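Local coordinates for pectinesterase inhibitor (Actinidia chinensis, PDB 1XG2), which inhibits pectin methylesterase, forming a protein-protein complex with the enzyme, and may help to regulate fruit ripening, at residues A57-Q62 with G70-C75. Residues are numbered along the deposited sequence; the frame is centred on the assembly and turned at random.
Sequences ASLTNQ and GRYETC
The ring of Y72 lies against the backbone of L59 and T60, with L59 CB over one of its faces. L59 CB sits 3.9 Å from the centroid of the Y72 ring and 20° off the ring normal, a CH-pi contact displaced toward the hydroxyl-bearing end of the ring, where L59 CB comes 3.7 Å from Y72 CZ. With CG anti to its carbonyl carbon (chi1 -69°), the Y72 side chain carries its ring on toward helix 34-60, and the side chains of L59 and Y72 meet at roughly a right angle. T60 is modelled in two conformers; in one of them its OG1 packs beside Y72 CB and is hydrogen-bonded to the I56 carbonyl one turn back. A water donates to L59 O (2.8 Å) and also binds Y72 OH, tying the tyrosine hydroxyl to the L59 carbonyl. In that same T60 conformer a second water binds T60 OG1 and donates to E73 OE1. Loop residues A63 and P126 also touch Y72. On helix 66-95, T74 hydrogen-bonds T78 of the pectinesterase chain, while C75 is disulfide-linked to C115. The contact joins helices 34-60 and 66-95 close to the short loop that links them, at one end of the PMEI four-helix bundle.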
ATOM      1  N   ALA B  57     -13.669  18.268  -8.115  1.00 16.63           N
ATOM      2  CA  ALA B  57     -13.474  19.013  -9.358  1.00 17.43           C
ATOM      3  C   ALA B  57     -13.936  20.471  -9.161  1.00 17.86           C
ATOM      4  O   ALA B  57     -13.258  21.417  -9.579  1.00 17.83           O
ATOM      5  CB  ALA B  57     -14.220  18.351 -10.476  1.00 17.32           C
ATOM      6  N   SER B  58     -15.052  20.643  -8.458  1.00 18.30           N
ATOM      7  CA  SER B  58     -15.616  21.976  -8.219  1.00 18.85           C
ATOM      8  C   SER B  58     -14.715  22.814  -7.305  1.00 19.22           C
ATOM      9  O   SER B  58     -14.484  23.994  -7.578  1.00 19.18           O
ATOM     10  CB  SER B  58     -17.055  21.848  -7.673  1.00 19.08           C
ATOM     11  OG  SER B  58     -17.700  23.103  -7.541  1.00 20.53           O
ATOM     12  N   LEU B  59     -14.163  22.203  -6.253  1.00 19.24           N
ATOM     13  CA  LEU B  59     -13.227  22.880  -5.352  1.00 19.72           C
ATOM     14  C   LEU B  59     -11.932  23.314  -6.050  1.00 20.78           C
ATOM     15  O   LEU B  59     -11.418  24.403  -5.786  1.00 20.64           O
ATOM     16  CB  LEU B  59     -12.893  21.980  -4.154  1.00 19.36           C
ATOM     17  CG  LEU B  59     -14.059  21.727  -3.196  1.00 19.45           C
ATOM     18  CD1 LEU B  59     -13.767  20.590  -2.226  1.00 20.63           C
ATOM     19  CD2 LEU B  59     -14.395  22.995  -2.426  1.00 19.20           C
ATOM     20  N   THR B  60     -11.420  22.447  -6.920  1.00 22.29           N
ATOM     21  CA  THR B  60     -10.254  22.711  -7.764  1.00 24.30           C
ATOM     22  C   THR B  60     -10.496  23.913  -8.687  1.00 24.73           C
ATOM     23  O   THR B  60      -9.645  24.783  -8.828  1.00 24.41           O
ATOM     24  CB  THR B  60      -9.955  21.458  -8.640  1.00 24.58           C
ATOM     25  OG1 THR B  60      -9.583  20.348  -7.807  0.50 26.16           O
ATOM     26  CG2 THR B  60      -8.741  21.676  -9.530  0.50 25.42           C
ATOM     27  N   ASN B  61     -11.673  23.934  -9.306  1.00 25.72           N
ATOM     28  CA  ASN B  61     -12.053  24.946 -10.291  1.00 26.56           C
ATOM     29  C   ASN B  61     -12.144  26.367  -9.706  1.00 26.76           C
ATOM     30  O   ASN B  61     -12.247  27.346 -10.459  1.00 27.72           O
ATOM     31  CB  ASN B  61     -13.393  24.535 -10.913  1.00 27.26           C
ATOM     32  CG  ASN B  61     -13.729  25.317 -12.176  1.00 29.87           C
ATOM     33  OD1 ASN B  61     -12.996  25.272 -13.164  1.00 33.71           O
ATOM     34  ND2 ASN B  61     -14.859  26.017 -12.152  1.00 33.13           N
ATOM     35  N   GLN B  62     -12.128  26.492  -8.377  1.00 26.50           N
ATOM     36  CA  GLN B  62     -12.153  27.802  -7.719  1.00 26.89           C
ATOM     37  C   GLN B  62     -10.869  28.098  -6.935  1.00 26.73           C
ATOM     38  O   GLN B  62     -10.800  29.065  -6.184  1.00 27.10           O
ATOM     39  CB  GLN B  62     -13.364  27.905  -6.789  1.00 26.99           C
ATOM     40  CG  GLN B  62     -13.413  26.868  -5.677  1.00 27.45           C
ATOM     41  CD  GLN B  62     -14.341  27.258  -4.560  1.00 27.75           C
ATOM     42  OE1 GLN B  62     -14.107  28.261  -3.876  1.00 28.40           O
ATOM     43  NE2 GLN B  62     -15.392  26.460  -4.348  1.00 28.10           N
ATOM     44  N   GLY B  70      -2.703  20.897  -5.591  1.00 16.96           N
ATOM     45  CA  GLY B  70      -2.018  19.609  -5.565  1.00 15.99           C
ATOM     46  C   GLY B  70      -2.689  18.630  -4.604  1.00 15.29           C
ATOM     47  O   GLY B  70      -2.711  17.434  -4.861  1.00 14.99           O
ATOM     48  N   ARG B  71      -3.215  19.137  -3.494  1.00 14.39           N
ATOM     49  CA  ARG B  71      -3.981  18.320  -2.555  1.00 14.29           C
ATOM     50  C   ARG B  71      -5.286  17.839  -3.185  1.00 14.83           C
ATOM     51  O   ARG B  71      -5.625  16.638  -3.119  1.00 14.25           O
ATOM     52  CB  ARG B  71      -4.217  19.066  -1.244  1.00 14.43           C
ATOM     53  CG  ARG B  71      -2.938  19.274  -0.478  1.00 14.01           C
ATOM     54  CD  ARG B  71      -3.071  20.139   0.755  1.00 14.57           C
ATOM     55  NE  ARG B  71      -1.844  20.077   1.528  1.00 15.30           N
ATOM     56  CZ  ARG B  71      -1.752  20.279   2.830  1.00 17.07           C
ATOM     57  NH1 ARG B  71      -0.574  20.155   3.420  1.00 18.45           N
ATOM     58  NH2 ARG B  71      -2.807  20.632   3.546  1.00 16.84           N
ATOM     59  N   TYR B  72      -5.999  18.743  -3.851  1.00 14.48           N
ATOM     60  CA  TYR B  72      -7.218  18.354  -4.544  1.00 14.59           C
ATOM     61  C   TYR B  72      -6.939  17.360  -5.668  1.00 14.85           C
ATOM     62  O   TYR B  72      -7.743  16.470  -5.918  1.00 14.51           O
ATOM     63  CB  TYR B  72      -7.926  19.561  -5.142  1.00 14.60           C
ATOM     64  CG  TYR B  72      -8.541  20.528  -4.151  1.00 15.10           C
ATOM     65  CD1 TYR B  72      -8.614  21.892  -4.449  1.00 16.72           C
ATOM     66  CD2 TYR B  72      -9.087  20.087  -2.938  1.00 16.43           C
ATOM     67  CE1 TYR B  72      -9.191  22.793  -3.565  1.00 15.90           C
ATOM     68  CE2 TYR B  72      -9.654  20.976  -2.045  1.00 16.09           C
ATOM     69  CZ  TYR B  72      -9.715  22.332  -2.364  1.00 18.49           C
ATOM     70  OH  TYR B  72     -10.291  23.217  -1.471  1.00 17.68           O
ATOM     71  N   GLU B  73      -5.814  17.516  -6.359  1.00 15.53           N
ATOM     72  CA  GLU B  73      -5.523  16.624  -7.474  1.00 16.31           C
ATOM     73  C   GLU B  73      -5.242  15.223  -6.944  1.00 14.85           C
ATOM     74  O   GLU B  73      -5.648  14.241  -7.547  1.00 14.11           O
ATOM     75  CB  GLU B  73      -4.369  17.126  -8.336  1.00 17.18           C
ATOM     76  CG  GLU B  73      -4.131  16.266  -9.583  1.00 22.44           C
ATOM     77  CD  GLU B  73      -5.349  16.178 -10.524  1.00 30.15           C
ATOM     78  OE1 GLU B  73      -6.078  17.190 -10.678  1.00 35.27           O
ATOM     79  OE2 GLU B  73      -5.589  15.091 -11.123  1.00 34.97           O
ATOM     80  N   THR B  74      -4.581  15.146  -5.800  1.00 14.98           N
ATOM     81  CA  THR B  74      -4.319  13.865  -5.143  1.00 14.55           C
ATOM     82  C   THR B  74      -5.655  13.220  -4.747  1.00 14.84           C
ATOM     83  O   THR B  74      -5.893  12.032  -4.986  1.00 14.33           O
ATOM     84  CB  THR B  74      -3.421  14.111  -3.920  1.00 15.11           C
ATOM     85  OG1 THR B  74      -2.090  14.417  -4.355  1.00 14.83           O
ATOM     86  CG2 THR B  74      -3.261  12.868  -3.056  1.00 15.03           C
ATOM     87  N   CYS B  75      -6.544  14.018  -4.152  1.00 14.55           N
ATOM     88  CA  CYS B  75      -7.874  13.532  -3.771  1.00 14.53           C
ATOM     89  C   CYS B  75      -8.608  12.996  -4.975  1.00 14.19           C
ATOM     90  O   CYS B  75      -9.185  11.910  -4.938  1.00 13.74           O
ATOM     91  CB  CYS B  75      -8.680  14.652  -3.109  1.00 14.47           C
ATOM     92  SG  CYS B  75      -8.018  15.069  -1.492  1.00 15.31           S
TER
HETATM   93  O   HOH W   1     -11.223  25.284  -3.135  1.00 22.11           O
HETATM   94  O   HOH W   2      -8.462  18.089  -8.873  1.00 33.08           O